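Local coordinates for A rubisco-like protein (Burkholderia fungorum, PDB 3NWR) that is of unestablished function but has the fold of the large chain of ribulose bisphosphate carboxylase and is classed as a lyase, at residues L240-M243 with R244-A247. Sequence-based numbering, arbitrary orientation.
Sequences LDAM and RRHA
Arg244 reaches back along the helix and passes obliquely across Leu240, whose CD1 lies 3.7 Å from Arg244 NH1 and also meets CD of the arginine. With leucine CG opposite the backbone N (chi1 -179°) and chi2 at -80°, CD1 is the methyl that faces the arginine, whose chain runs extended from CG to NE. The guanidinium is thereby carried to a water lying in its plane, at its edge: the water accepts from Arg244 NH1 at 3.0 Å and donates to Asp241 OD1 at 2.7 Å. It thus bridges two opposite charges that do not touch directly within this turn. Their salt-bridge partners sit across the dimer interface, where Asp241 and Arg244 form reciprocal salt bridges with Arg244 and Asp241 of the second subunit, while Thr276 of the same chain accepts a hydrogen bond from Arg244 NE.

Arg245 behaves differently. A bend at chi3 (-62°) folds its guanidinium back over the first turn, so that one face rests above Asp241 O and Ala242 CA, both offset toward the rim; Arg245 NH2 also packs against Ala242 CB at 3.5 Å. His246 lays its ring over the carbonyl of Ala242, with Ala242 O 3.2 Å from the ring plane and over its centre. Ala242 O also accepts the backbone N-H of His246, at 2.8 Å from His246 N, and Asp238, just ahead of the helix, fixes the ring through a hydrogen bond with NE2. Successive i+4 to i backbone hydrogen bonds, from Arg244 N to Leu240 O through Ala247 N to Met243 O, mark the regular first two turns of helix 240-252, the crossover helix of a beta-alpha-beta unit between strands 233-235 and 257-261 in the TIM-barrel catalytic domain of the RuBisCO large-chain family.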
loop_
_atom_site.group_PDB
_atom_site.type_symbol
_atom_site.label_atom_id
_atom_site.label_comp_id
_atom_site.label_asym_id
_atom_site.label_seq_id
_atom_site.Cartn_x
_atom_site.Cartn_y
_atom_site.Cartn_z
ATOM N N LEU A 240 -10.192 10.965 3.757
ATOM C CA LEU A 240 -10.653 10.591 5.104
ATOM C C LEU A 240 -11.815 11.443 5.621
ATOM O O LEU A 240 -12.811 10.902 6.100
ATOM C CB LEU A 240 -9.502 10.597 6.121
ATOM C CG LEU A 240 -9.790 10.198 7.581
ATOM C CD1 LEU A 240 -10.420 11.338 8.406
ATOM C CD2 LEU A 240 -10.627 8.917 7.673
ATOM N N ASP A 241 -11.701 12.765 5.528
ATOM C CA ASP A 241 -12.788 13.615 6.008
ATOM C C ASP A 241 -14.084 13.268 5.278
ATOM O O ASP A 241 -15.156 13.204 5.889
ATOM C CB ASP A 241 -12.464 15.098 5.821
ATOM C CG ASP A 241 -11.339 15.573 6.718
ATOM O OD1 ASP A 241 -11.052 14.937 7.743
ATOM O OD2 ASP A 241 -10.740 16.620 6.399
ATOM N N ALA A 242 -13.986 13.057 3.969
ATOM C CA ALA A 242 -15.151 12.687 3.175
ATOM C C ALA A 242 -15.709 11.337 3.602
ATOM O O ALA A 242 -16.928 11.177 3.723
ATOM C CB ALA A 242 -14.824 12.692 1.688
ATOM N N MET A 243 -14.829 10.365 3.843
ATOM C CA MET A 243 -15.281 9.053 4.315
ATOM C C MET A 243 -16.088 9.134 5.590
ATOM O O MET A 243 -17.070 8.406 5.751
ATOM C CB MET A 243 -14.119 8.082 4.533
ATOM C CG MET A 243 -13.565 7.516 3.259
ATOM S SD MET A 243 -12.754 5.911 3.532
ATOM C CE MET A 243 -11.366 6.443 4.499
ATOM N N ARG A 244 -15.662 9.987 6.516
ATOM C CA ARG A 244 -16.414 10.159 7.752
ATOM C C ARG A 244 -17.797 10.726 7.471
ATOM O O ARG A 244 -18.780 10.280 8.067
ATOM C CB ARG A 244 -15.662 11.046 8.752
ATOM C CG ARG A 244 -14.605 10.284 9.559
ATOM C CD ARG A 244 -13.811 11.200 10.485
ATOM N NE ARG A 244 -13.148 10.439 11.546
ATOM C CZ ARG A 244 -12.061 10.839 12.200
ATOM N NH1 ARG A 244 -11.484 11.997 11.895
ATOM N NH2 ARG A 244 -11.543 10.077 13.153
ATOM N N ARG A 245 -17.881 11.700 6.567
ATOM C CA ARG A 245 -19.186 12.235 6.177
ATOM C C ARG A 245 -20.044 11.141 5.545
ATOM O O ARG A 245 -21.238 11.044 5.832
ATOM C CB ARG A 245 -19.041 13.427 5.225
ATOM C CG ARG A 245 -18.438 14.654 5.894
ATOM C CD ARG A 245 -18.508 15.893 5.004
ATOM N NE ARG A 245 -17.759 15.760 3.755
ATOM C CZ ARG A 245 -16.475 16.082 3.598
ATOM N NH1 ARG A 245 -15.765 16.552 4.619
ATOM N NH2 ARG A 245 -15.896 15.932 2.414
ATOM N N HIS A 246 -19.445 10.325 4.681
ATOM C CA HIS A 246 -20.188 9.243 4.041
ATOM C C HIS A 246 -20.703 8.247 5.078
ATOM O O HIS A 246 -21.829 7.774 4.984
ATOM C CB HIS A 246 -19.325 8.468 3.039
ATOM C CG HIS A 246 -18.754 9.292 1.926
ATOM N ND1 HIS A 246 -19.340 10.453 1.459
ATOM C CD2 HIS A 246 -17.653 9.093 1.163
ATOM C CE1 HIS A 246 -18.611 10.940 0.469
ATOM N NE2 HIS A 246 -17.584 10.131 0.267
ATOM N N ALA A 247 -19.866 7.917 6.052
ATOM C CA ALA A 247 -20.253 6.946 7.071
ATOM C C ALA A 247 -21.390 7.482 7.940
ATOM O O ALA A 247 -22.301 6.731 8.319
ATOM C CB ALA A 247 -19.037 6.555 7.925
HETATM O O HOH W 1 -12.385 14.198 9.987
#